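Local coordinates for hexapeptide transferase family protein (PDB 3IXC), which belongs to the gamma-carbonic-anhydrase-like group of left-handed beta-helix proteins, binds magnesium in the crystal and may act as a transferase, at residues V75-N80 with G99-I104; N117-G122 with A131-G136; S38-A43 with V52-N57. All blocks are in the same frame, centred on the assembly; numbering follows the deposited sequence. Where two conformers were deposited one is given.

Contact 1 of 3, residues V75-N80 with G99-I104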
ATOM      1  N   VAL A  75      -2.822   6.093 -19.689  1.00  9.43           N
ATOM      2  CA  VAL A  75      -3.243   7.105 -18.729  1.00  9.18           C
ATOM      3  C   VAL A  75      -3.504   8.417 -19.466  1.00  9.08           C
ATOM      4  O   VAL A  75      -2.581   9.029 -20.017  1.00  9.39           O
ATOM      5  CB  VAL A  75      -2.175   7.321 -17.635  1.00  9.20           C
ATOM      6  CG1 VAL A  75      -2.631   8.391 -16.635  1.00 10.20           C
ATOM      7  CG2 VAL A  75      -1.844   5.990 -16.915  1.00  9.75           C
ATOM      8  N   GLY A  76      -4.762   8.846 -19.457  1.00  8.51           N
ATOM      9  CA  GLY A  76      -5.176  10.020 -20.219  1.00  8.64           C
ATOM     10  C   GLY A  76      -4.708  11.349 -19.646  1.00  8.99           C
ATOM     11  O   GLY A  76      -4.232  11.429 -18.512  1.00  8.91           O
ATOM     12  N   GLU A  77      -4.854  12.391 -20.465  1.00  8.84           N
ATOM     13  CA  GLU A  77      -4.548  13.771 -20.097  1.00  8.87           C
ATOM     14  C   GLU A  77      -5.170  14.161 -18.755  1.00  8.86           C
ATOM     15  O   GLU A  77      -6.330  13.847 -18.495  1.00  8.52           O
ATOM     16  CB  GLU A  77      -5.076  14.714 -21.192  1.00  9.59           C
ATOM     17  CG  GLU A  77      -5.086  16.184 -20.807  1.00 11.15           C
ATOM     18  CD  GLU A  77      -5.750  17.082 -21.847  1.00 12.69           C
ATOM     19  OE1 GLU A  77      -6.221  16.574 -22.892  1.00 15.87           O
ATOM     20  OE2 GLU A  77      -5.804  18.303 -21.616  1.00 14.59           O
ATOM     21  N   GLY A  78      -4.392  14.848 -17.914  1.00  8.29           N
ATOM     22  CA  GLY A  78      -4.926  15.490 -16.710  1.00  7.97           C
ATOM     23  C   GLY A  78      -5.309  14.536 -15.593  1.00  7.90           C
ATOM     24  O   GLY A  78      -6.024  14.919 -14.672  1.00  8.10           O
ATOM     25  N   THR A  79      -4.830  13.298 -15.680  1.00  7.26           N
ATOM     26  CA  THR A  79      -5.138  12.279 -14.679  1.00  7.51           C
ATOM     27  C   THR A  79      -4.065  12.210 -13.602  1.00  7.56           C
ATOM     28  O   THR A  79      -2.868  12.286 -13.903  1.00  7.70           O
ATOM     29  CB  THR A  79      -5.359  10.919 -15.372  1.00  7.69           C
ATOM     30  OG1 THR A  79      -6.633  10.958 -16.033  1.00  7.81           O
ATOM     31  CG2 THR A  79      -5.333   9.733 -14.384  1.00  7.60           C
ATOM     32  N   ASN A  80      -4.501  12.064 -12.352  1.00  7.40           N
ATOM     33  CA  ASN A  80      -3.569  11.844 -11.244  1.00  7.81           C
ATOM     34  C   ASN A  80      -3.691  10.419 -10.711  1.00  8.00           C
ATOM     35  O   ASN A  80      -4.800   9.887 -10.554  1.00  8.44           O
ATOM     36  CB  ASN A  80      -3.750  12.893 -10.132  1.00  8.09           C
ATOM     37  CG  ASN A  80      -5.126  12.841  -9.485  1.00  8.01           C
ATOM     38  OD1 ASN A  80      -5.340  12.115  -8.517  1.00  8.01           O
ATOM     39  ND2 ASN A  80      -6.062  13.617 -10.017  1.00  7.43           N
ATOM     40  N   GLY A  99      -8.939   7.042 -18.470  1.00  7.88           N
ATOM     41  CA  GLY A  99      -9.299   8.200 -19.291  1.00  7.90           C
ATOM     42  C   GLY A  99      -8.690   9.502 -18.808  1.00  8.02           C
ATOM     43  O   GLY A  99      -7.683   9.506 -18.084  1.00  7.96           O
ATOM     44  N   LYS A 100      -9.315  10.602 -19.218  1.00  7.77           N
ATOM     45  CA  LYS A 100      -8.838  11.951 -18.946  1.00  7.80           C
ATOM     46  C   LYS A 100      -9.422  12.486 -17.648  1.00  7.69           C
ATOM     47  O   LYS A 100     -10.561  12.186 -17.306  1.00  7.75           O
ATOM     48  CB  LYS A 100      -9.250  12.890 -20.083  1.00  8.15           C
ATOM     49  CG  LYS A 100      -8.775  12.477 -21.452  1.00 10.03           C
ATOM     50  CD  LYS A 100      -9.269  13.503 -22.458  1.00 13.83           C
ATOM     51  CE  LYS A 100      -9.054  13.051 -23.881  1.00 17.31           C
ATOM     52  NZ  LYS A 100      -9.655  14.031 -24.831  1.00 20.10           N
ATOM     53  N   PHE A 101      -8.640  13.297 -16.936  1.00  7.09           N
ATOM     54  CA  PHE A 101      -9.119  13.984 -15.724  1.00  7.18           C
ATOM     55  C   PHE A 101      -9.683  13.022 -14.684  1.00  7.56           C
ATOM     56  O   PHE A 101     -10.676  13.312 -14.015  1.00  7.68           O
ATOM     57  CB  PHE A 101     -10.105  15.107 -16.101  1.00  6.91           C
ATOM     58  CG  PHE A 101      -9.538  16.067 -17.102  1.00  7.38           C
ATOM     59  CD1 PHE A 101      -8.516  16.945 -16.742  1.00  7.25           C
ATOM     60  CD2 PHE A 101     -10.000  16.070 -18.414  1.00  7.87           C
ATOM     61  CE1 PHE A 101      -7.968  17.828 -17.680  1.00  7.78           C
ATOM     62  CE2 PHE A 101      -9.462  16.943 -19.353  1.00  8.90           C
ATOM     63  CZ  PHE A 101      -8.450  17.826 -18.986  1.00  8.07           C
ATOM     64  N   VAL A 102      -9.019  11.871 -14.566  1.00  7.10           N
ATOM     65  CA  VAL A 102      -9.374  10.839 -13.594  1.00  7.16           C
ATOM     66  C   VAL A 102      -8.561  11.084 -12.322  1.00  7.06           C
ATOM     67  O   VAL A 102      -7.398  11.501 -12.388  1.00  6.85           O
ATOM     68  CB  VAL A 102      -9.061   9.425 -14.155  1.00  7.32           C
ATOM     69  CG1 VAL A 102      -9.130   8.357 -13.054  1.00  8.24           C
ATOM     70  CG2 VAL A 102     -10.037   9.068 -15.276  1.00  7.21           C
ATOM     71  N   THR A 103      -9.186  10.841 -11.170  1.00  6.79           N
ATOM     72  CA  THR A 103      -8.494  10.900  -9.884  1.00  7.01           C
ATOM     73  C   THR A 103      -8.434   9.492  -9.308  1.00  7.30           C
ATOM     74  O   THR A 103      -9.482   8.851  -9.117  1.00  7.88           O
ATOM     75  CB  THR A 103      -9.217  11.844  -8.894  1.00  7.03           C
ATOM     76  OG1 THR A 103      -9.117  13.203  -9.356  1.00  6.61           O
ATOM     77  CG2 THR A 103      -8.578  11.764  -7.490  1.00  6.55           C
ATOM     78  N   ILE A 104      -7.208   9.009  -9.075  1.00  7.44           N
ATOM     79  CA  ILE A 104      -7.006   7.743  -8.377  0.50  7.37           C
ATOM     80  C   ILE A 104      -6.285   8.039  -7.067  1.00  7.51           C
ATOM     81  O   ILE A 104      -5.165   8.542  -7.052  1.00  7.12           O
ATOM     82  CB  ILE A 104      -6.237   6.711  -9.240  0.50  7.36           C
ATOM     83  CG1 ILE A 104      -7.076   6.341 -10.466  0.50  7.40           C
ATOM     84  CG2 ILE A 104      -5.898   5.445  -8.417  0.50  7.29           C
ATOM     85  CD1 ILE A 104      -6.269   6.093 -11.722  0.50  8.11           C
TER

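Contact 2 of 3, residues N117-G122 with A131-G136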
ATOM      1  N   ASN A 117     -13.465   8.989 -18.493  1.00  9.20           N
ATOM      2  CA  ASN A 117     -13.085  10.351 -18.121  1.00  9.26           C
ATOM      3  C   ASN A 117     -13.798  10.785 -16.850  1.00  9.26           C
ATOM      4  O   ASN A 117     -14.972  10.476 -16.656  1.00  9.04           O
ATOM      5  CB  ASN A 117     -13.427  11.349 -19.227  1.00  9.48           C
ATOM      6  CG  ASN A 117     -12.791  11.002 -20.555  1.00 10.18           C
ATOM      7  OD1 ASN A 117     -11.782  10.290 -20.623  1.00 10.40           O
ATOM      8  ND2 ASN A 117     -13.382  11.516 -21.632  1.00 10.40           N
ATOM      9  N   ASN A 118     -13.077  11.504 -15.995  1.00  8.87           N
ATOM     10  CA  ASN A 118     -13.632  12.046 -14.748  1.00  9.19           C
ATOM     11  C   ASN A 118     -14.071  10.989 -13.736  1.00  8.82           C
ATOM     12  O   ASN A 118     -14.787  11.321 -12.792  1.00  9.60           O
ATOM     13  CB  ASN A 118     -14.825  12.989 -15.008  1.00  9.20           C
ATOM     14  CG  ASN A 118     -14.424  14.401 -15.438  1.00 12.09           C
ATOM     15  OD1 ASN A 118     -15.194  15.060 -16.135  1.00 15.21           O
ATOM     16  ND2 ASN A 118     -13.267  14.892 -14.985  1.00 11.58           N
ATOM     17  N   ALA A 119     -13.662   9.732 -13.924  1.00  8.53           N
ATOM     18  CA  ALA A 119     -13.840   8.714 -12.875  1.00  8.84           C
ATOM     19  C   ALA A 119     -13.026   9.103 -11.642  1.00  8.95           C
ATOM     20  O   ALA A 119     -11.971   9.749 -11.758  1.00  9.01           O
ATOM     21  CB  ALA A 119     -13.418   7.336 -13.368  1.00  8.71           C
ATOM     22  N   PHE A 120     -13.518   8.723 -10.467  1.00  8.55           N
ATOM     23  CA  PHE A 120     -12.874   9.087  -9.202  1.00  8.82           C
ATOM     24  C   PHE A 120     -12.814   7.824  -8.365  1.00  8.56           C
ATOM     25  O   PHE A 120     -13.853   7.259  -7.996  1.00  8.43           O
ATOM     26  CB  PHE A 120     -13.681  10.184  -8.492  1.00  8.50           C
ATOM     27  CG  PHE A 120     -13.007  10.778  -7.274  1.00 10.20           C
ATOM     28  CD1 PHE A 120     -12.519  12.086  -7.310  1.00 12.33           C
ATOM     29  CD2 PHE A 120     -12.873  10.046  -6.094  1.00 12.27           C
ATOM     30  CE1 PHE A 120     -11.902  12.657  -6.193  1.00 12.56           C
ATOM     31  CE2 PHE A 120     -12.251  10.613  -4.956  1.00 12.63           C
ATOM     32  CZ  PHE A 120     -11.773  11.919  -5.007  1.00 12.78           C
ATOM     33  N   VAL A 121     -11.596   7.374  -8.083  1.00  8.22           N
ATOM     34  CA  VAL A 121     -11.392   6.155  -7.298  1.00  8.54           C
ATOM     35  C   VAL A 121     -10.862   6.553  -5.934  1.00  8.82           C
ATOM     36  O   VAL A 121      -9.738   7.051  -5.812  1.00  9.00           O
ATOM     37  CB  VAL A 121     -10.403   5.184  -7.991  1.00  8.57           C
ATOM     38  CG1 VAL A 121     -10.221   3.913  -7.152  1.00  9.23           C
ATOM     39  CG2 VAL A 121     -10.885   4.827  -9.385  1.00  9.56           C
ATOM     40  N   GLY A 122     -11.685   6.351  -4.906  1.00  8.47           N
ATOM     41  CA  GLY A 122     -11.325   6.722  -3.540  1.00  8.60           C
ATOM     42  C   GLY A 122     -10.081   5.985  -3.078  1.00  8.52           C
ATOM     43  O   GLY A 122      -9.837   4.857  -3.489  1.00  8.55           O
ATOM     44  N   ALA A 131     -13.403  -4.897 -14.620  1.00  9.89           N
ATOM     45  CA  ALA A 131     -14.297  -3.880 -14.066  1.00  9.64           C
ATOM     46  C   ALA A 131     -14.254  -2.617 -14.927  1.00  9.81           C
ATOM     47  O   ALA A 131     -13.245  -2.320 -15.568  1.00  9.83           O
ATOM     48  CB  ALA A 131     -13.954  -3.566 -12.606  1.00  9.67           C
ATOM     49  N   VAL A 132     -15.366  -1.894 -14.960  1.00  9.58           N
ATOM     50  CA  VAL A 132     -15.473  -0.668 -15.748  1.00  9.90           C
ATOM     51  C   VAL A 132     -16.083   0.409 -14.875  1.00  9.89           C
ATOM     52  O   VAL A 132     -17.091   0.175 -14.208  1.00 10.47           O
ATOM     53  CB  VAL A 132     -16.371  -0.862 -17.003  1.00 10.22           C
ATOM     54  CG1 VAL A 132     -16.592   0.473 -17.734  1.00 10.90           C
ATOM     55  CG2 VAL A 132     -15.770  -1.903 -17.945  1.00 10.29           C
ATOM     56  N   MET A 133     -15.463   1.586 -14.869  1.00  9.61           N
ATOM     57  CA  MET A 133     -16.127   2.777 -14.365  1.00  9.26           C
ATOM     58  C   MET A 133     -16.452   3.660 -15.563  1.00  9.82           C
ATOM     59  O   MET A 133     -15.561   4.040 -16.331  1.00 10.12           O
ATOM     60  CB  MET A 133     -15.255   3.519 -13.348  1.00  9.38           C
ATOM     61  CG  MET A 133     -15.085   2.740 -12.051  1.00  9.47           C
ATOM     62  SD  MET A 133     -14.140   3.631 -10.810  1.00 11.71           S
ATOM     63  CE  MET A 133     -15.285   4.955 -10.405  1.00 10.91           C
ATOM     64  N   GLU A 134     -17.736   3.948 -15.752  1.00  9.53           N
ATOM     65  CA  GLU A 134     -18.136   4.840 -16.831  1.00 10.10           C
ATOM     66  C   GLU A 134     -17.691   6.268 -16.522  1.00  9.72           C
ATOM     67  O   GLU A 134     -17.298   6.580 -15.394  1.00  9.82           O
ATOM     68  CB  GLU A 134     -19.648   4.773 -17.051  1.00  9.79           C
ATOM     69  CG  GLU A 134     -20.111   3.392 -17.532  1.00 11.63           C
ATOM     70  CD  GLU A 134     -21.566   3.370 -17.936  1.00 13.19           C
ATOM     71  OE1 GLU A 134     -22.315   4.318 -17.595  1.00 12.84           O
ATOM     72  OE2 GLU A 134     -21.965   2.388 -18.607  1.00 15.46           O
ATOM     73  N   GLU A 135     -17.728   7.127 -17.537  1.00 10.36           N
ATOM     74  CA  GLU A 135     -17.379   8.533 -17.364  1.00 10.81           C
ATOM     75  C   GLU A 135     -18.125   9.118 -16.160  1.00 10.62           C
ATOM     76  O   GLU A 135     -19.316   8.871 -15.982  1.00 10.32           O
ATOM     77  CB  GLU A 135     -17.719   9.303 -18.651  1.00 11.46           C
ATOM     78  CG  GLU A 135     -17.642  10.827 -18.556  1.00 15.79           C
ATOM     79  CD  GLU A 135     -18.857  11.465 -17.885  1.00 18.24           C
ATOM     80  OE1 GLU A 135     -20.005  11.017 -18.130  1.00 22.17           O
ATOM     81  OE2 GLU A 135     -18.659  12.430 -17.117  1.00 21.43           O
ATOM     82  N   GLY A 136     -17.422   9.882 -15.327  1.00  9.62           N
ATOM     83  CA  GLY A 136     -18.088  10.638 -14.264  1.00  9.37           C
ATOM     84  C   GLY A 136     -18.781   9.795 -13.208  1.00  9.50           C
ATOM     85  O   GLY A 136     -19.880  10.130 -12.757  1.00  8.95           O
TER
HETATM   86  O   HOH W   1     -16.484  13.848 -18.438  1.00 29.11           O

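Contact 3 of 3, residues S38-A43 with V52-N57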
ATOM      1  N   SER A  38       5.865  15.307 -22.062  1.00 11.07           N
ATOM      2  CA  SER A  38       6.820  16.162 -21.349  1.00 11.38           C
ATOM      3  C   SER A  38       6.177  17.036 -20.260  1.00 11.31           C
ATOM      4  O   SER A  38       6.872  17.524 -19.366  1.00 11.78           O
ATOM      5  CB  SER A  38       7.598  17.035 -22.341  1.00 11.39           C
ATOM      6  OG  SER A  38       6.740  17.982 -22.946  1.00 12.65           O
ATOM      7  N   THR A  39       4.858  17.218 -20.329  1.00 10.78           N
ATOM      8  CA  THR A  39       4.148  18.048 -19.354  1.00 10.59           C
ATOM      9  C   THR A  39       3.630  17.238 -18.171  1.00 10.26           C
ATOM     10  O   THR A  39       3.075  17.800 -17.222  1.00 10.36           O
ATOM     11  CB  THR A  39       2.965  18.821 -19.986  1.00 10.62           C
ATOM     12  OG1 THR A  39       1.969  17.894 -20.437  1.00 10.72           O
ATOM     13  CG2 THR A  39       3.436  19.688 -21.155  1.00 10.87           C
ATOM     14  N   ALA A  40       3.801  15.918 -18.228  1.00  9.88           N
ATOM     15  CA  ALA A  40       3.391  15.068 -17.112  1.00  9.98           C
ATOM     16  C   ALA A  40       4.395  15.170 -15.970  1.00 10.54           C
ATOM     17  O   ALA A  40       5.606  15.278 -16.204  1.00 11.50           O
ATOM     18  CB  ALA A  40       3.227  13.614 -17.559  1.00  9.61           C
ATOM     19  N   PHE A  41       3.888  15.166 -14.739  1.00 10.34           N
ATOM     20  CA  PHE A  41       4.739  15.061 -13.564  1.00 10.04           C
ATOM     21  C   PHE A  41       4.914  13.599 -13.191  1.00  9.85           C
ATOM     22  O   PHE A  41       3.931  12.877 -13.008  1.00  9.56           O
ATOM     23  CB  PHE A  41       4.149  15.831 -12.377  1.00 10.58           C
ATOM     24  CG  PHE A  41       4.840  15.539 -11.067  1.00 11.47           C
ATOM     25  CD1 PHE A  41       6.147  15.961 -10.845  1.00 14.75           C
ATOM     26  CD2 PHE A  41       4.187  14.832 -10.064  1.00 12.42           C
ATOM     27  CE1 PHE A  41       6.792  15.687  -9.627  1.00 15.32           C
ATOM     28  CE2 PHE A  41       4.814  14.561  -8.852  1.00 12.92           C
ATOM     29  CZ  PHE A  41       6.111  14.987  -8.627  1.00 13.25           C
ATOM     30  N   ILE A  42       6.170  13.163 -13.091  1.00  9.71           N
ATOM     31  CA  ILE A  42       6.478  11.817 -12.618  1.00  9.96           C
ATOM     32  C   ILE A  42       7.383  11.919 -11.403  1.00  9.57           C
ATOM     33  O   ILE A  42       8.522  12.406 -11.501  1.00  9.15           O
ATOM     34  CB  ILE A  42       7.201  10.965 -13.694  1.00 10.21           C
ATOM     35  CG1 ILE A  42       6.516  11.093 -15.071  1.00 11.37           C
ATOM     36  CG2 ILE A  42       7.332   9.524 -13.225  1.00 10.98           C
ATOM     37  CD1 ILE A  42       5.107  10.522 -15.146  1.00 12.42           C
ATOM     38  N   ALA A  43       6.885  11.469 -10.250  1.00  9.11           N
ATOM     39  CA  ALA A  43       7.687  11.488  -9.036  1.00  9.15           C
ATOM     40  C   ALA A  43       8.950  10.663  -9.248  1.00  9.38           C
ATOM     41  O   ALA A  43       8.918   9.623  -9.911  1.00  9.58           O
ATOM     42  CB  ALA A  43       6.891  10.943  -7.860  1.00  9.28           C
ATOM     43  N   VAL A  52       3.483   1.550 -21.405  1.00  9.33           N
ATOM     44  CA  VAL A  52       2.671   2.503 -20.653  1.00  9.14           C
ATOM     45  C   VAL A  52       2.736   3.847 -21.362  1.00  9.41           C
ATOM     46  O   VAL A  52       3.822   4.294 -21.736  1.00  9.71           O
ATOM     47  CB  VAL A  52       3.191   2.684 -19.206  1.00  8.98           C
ATOM     48  CG1 VAL A  52       2.335   3.688 -18.439  1.00  9.37           C
ATOM     49  CG2 VAL A  52       3.230   1.344 -18.459  1.00  8.63           C
ATOM     50  N   CYS A  53       1.573   4.463 -21.556  1.00  9.51           N
ATOM     51  CA  CYS A  53       1.477   5.798 -22.150  0.50 10.13           C
ATOM     52  C   CYS A  53       0.872   6.762 -21.144  1.00 10.05           C
ATOM     53  O   CYS A  53      -0.186   6.476 -20.571  1.00 10.40           O
ATOM     54  CB  CYS A  53       0.611   5.769 -23.411  0.50 10.20           C
ATOM     55  SG  CYS A  53       1.376   4.942 -24.806  0.50 12.86           S
ATOM     56  N   ILE A  54       1.547   7.887 -20.931  1.00 10.14           N
ATOM     57  CA  ILE A  54       1.145   8.898 -19.943  0.50 10.15           C
ATOM     58  C   ILE A  54       0.866  10.220 -20.672  1.00 10.22           C
ATOM     59  O   ILE A  54       1.779  10.779 -21.305  1.00 10.28           O
ATOM     60  CB  ILE A  54       2.269   9.147 -18.895  0.50 10.24           C
ATOM     61  CG1 ILE A  54       2.725   7.844 -18.220  0.50 10.37           C
ATOM     62  CG2 ILE A  54       1.823  10.165 -17.844  0.50 10.46           C
ATOM     63  CD1 ILE A  54       1.687   7.235 -17.312  0.50  9.27           C
ATOM     64  N   GLY A  55      -0.364  10.719 -20.571  1.00  9.39           N
ATOM     65  CA  GLY A  55      -0.792  11.908 -21.300  1.00  9.26           C
ATOM     66  C   GLY A  55      -0.397  13.251 -20.720  1.00  8.69           C
ATOM     67  O   GLY A  55       0.174  13.336 -19.626  1.00  8.29           O
ATOM     68  N   LYS A  56      -0.714  14.298 -21.482  1.00  8.39           N
ATOM     69  CA  LYS A  56      -0.476  15.689 -21.111  1.00  8.56           C
ATOM     70  C   LYS A  56      -1.009  16.008 -19.712  1.00  8.53           C
ATOM     71  O   LYS A  56      -2.146  15.674 -19.391  1.00  8.37           O
ATOM     72  CB  LYS A  56      -1.145  16.593 -22.159  1.00  8.50           C
ATOM     73  CG  LYS A  56      -1.320  18.037 -21.779  1.00 10.53           C
ATOM     74  CD  LYS A  56      -1.959  18.795 -22.949  1.00 13.06           C
ATOM     75  CE  LYS A  56      -2.233  20.250 -22.591  1.00 14.99           C
ATOM     76  NZ  LYS A  56      -2.778  20.993 -23.776  1.00 16.29           N
ATOM     77  N   ASN A  57      -0.180  16.655 -18.892  1.00  8.37           N
ATOM     78  CA  ASN A  57      -0.594  17.156 -17.573  1.00  8.05           C
ATOM     79  C   ASN A  57      -1.001  16.092 -16.561  1.00  8.12           C
ATOM     80  O   ASN A  57      -1.573  16.427 -15.530  1.00  8.12           O
ATOM     81  CB  ASN A  57      -1.724  18.197 -17.688  1.00  8.50           C
ATOM     82  CG  ASN A  57      -1.292  19.461 -18.417  1.00 10.35           C
ATOM     83  OD1 ASN A  57      -0.109  19.841 -18.412  1.00 11.45           O
ATOM     84  ND2 ASN A  57      -2.257  20.136 -19.036  1.00 12.34           N
TER

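Contact 1 of 3, residues V75-N80 with G99-I104
T79 meets the 99-104 segment with its hydroxyl, which works in both directions: OG1 donates to the carbonyl oxygen of G99 at 2.7 Å and accepts the amide of V102, N to OG1 2.9 Å, in a fairly straight bond (164°). The torsion that sets OG1 opposite the carbonyl carbon (chi1 -74°) aims it at both partners, while CG2 lies beside CB of V102, the two side chains running the same way. One residue on, N80 and T103 lie crosswise. ND2 of N80 reaches OG1 of T103 at 3.2 Å, with the acceptor close to the amide plane, and OD1 rests against the methyl CG2 of T103. Both groups have further partners, OD1 of N80 in Q82 and OG1 of T103 in S179 of helix 170-188. These are equivalent corners of successive coils of a left-handed parallel beta-helix: N80 and T103 form a parallel bridge, and the backbone pairs N80 N with V102 O and I104 N with N80 O continue the ladder. At the bend before it, a type II turn from G76 to T79, the peptide oxygen of E77 accepts the amide of F101, N to O 2.8 Å, in the carbonyl plane. The same oxygen stands over the centre of one face of the F101 ring. Beyond it the extended side chain of E77 runs alongside the ring, its carboxylate plane turned 51° from the aromatic plane and OE2 3.8 Å from CZ. G78, at positive phi, brings its CA within 4.0 Å of CE1 of F101. The ring also packs on Q177, A180 and E181 of the C-terminal helix.

Contact 2 of 3, residues N117-G122 with A131-G136
M133 enters the inner part of this contact, its sulfur against one methyl of V121 and its terminal methyl against the carbonyl oxygen of F120. SD lies 3.7 Å from CG2 of V121, where the two side chains run at a slant to each other, and CE comes to 3.6 Å from O of F120. The chain of M133 is extended through chi2 and then bends at chi3 (69°), which turns CE away from the line of the side chain and toward F120 and the methyl of A119, CB to CE 4.2 Å. M133, A119 and V121 are buried, and their side-chain contacts are apolar.

The backbone seam at the corner is tight as well. Here the carbonyl oxygen of N117 accepts the amide of G136, N to O 2.8 Å; CA of E135 also approaches O of N117, at 3.2 Å. CG of E135 adds to the cover, 3.3 Å from O of N117, before the bend at chi2 (-79°) carries the carboxylate toward N118. The solvent side is looser. The carboxylate of E135 does not meet the N118 amide directly: a water donates to OE2 of E135 and to OD1 of N118, 2.9 Å from each. ND2 of N118 is held by Q177 and the carbonyl oxygen of F101, and OD1 of N117 takes the amide of K100, so both asparagines tie back to the preceding coil. In the left-handed beta-helix, the corner at N117-N118 stacks on the equivalent corner of the next coil at E135-G136. Strands 120-121 and 132-133 lie on different faces beside that edge, the touching parts 112° apart in direction. M133 continues to V151 and L145, whereas N118 and F120 reach L176 of helix 170-188.

Contact 3 of 3, residues S38-A43 with V52-N57
The touching parts of 38-43 and 52-57 run 118° apart, close to the 120° change of direction from one side of the triangular coil to the next in a left-handed beta-helix, and their backbones come closest at A40 and N57, CA to CA 4.5 Å. Strand 41-42 and strand 52-54 lie on different faces of the prism, and the edge of one coil stacks here on the same edge of the next, near the N-terminal end. Inside the corner, I54 points at the 38-43 segment and sets CG2 against the methyl of A40, CB to CG2 3.7 Å; the tip of I42 adds a looser contact, CD1 to CG2 of I54 at 4.3 Å. I54 carries this apolar patch on to V36, I60 and L66. On the outer side T39 takes over. Its hydroxyl sits between the backbone N and the carbonyl carbon (chi1 65°), a setting that directs OG1 across to the bend at K56 and N57, where CG of K56 lies at 3.6 Å from OG1. The hydroxyl is also bonded to D37, and OD1 of N57 to R188 of the C-terminal helix. The backbone amide of N57 donates to OG1 of T39, N to OG1 2.9 Å, with an N-H...O angle of 144°.

Overall arrangement
All three contacts join successive coils at one edge of the prism, where the sheet of strands 35-36 to 150-151 turns into that of strands 41-42 to 155-159. Contact 1, nearest the chain's centre and mostly buried apart from K100, is richest in hydrogen bonds because it includes a strand bridge and the turn before it. Contacts 2 and 3 meet at the corner and diverge on different faces; each has one direct hydrogen bond, a buried apolar part (M133, A119 and V121; A40 and I54) and an exposed side (E135; T39 and K56). Contact 1 touches both, whereas contacts 2 and 3 stay about 11 Å apart at their nearest atoms. Contact 3 lies away from the metal sites.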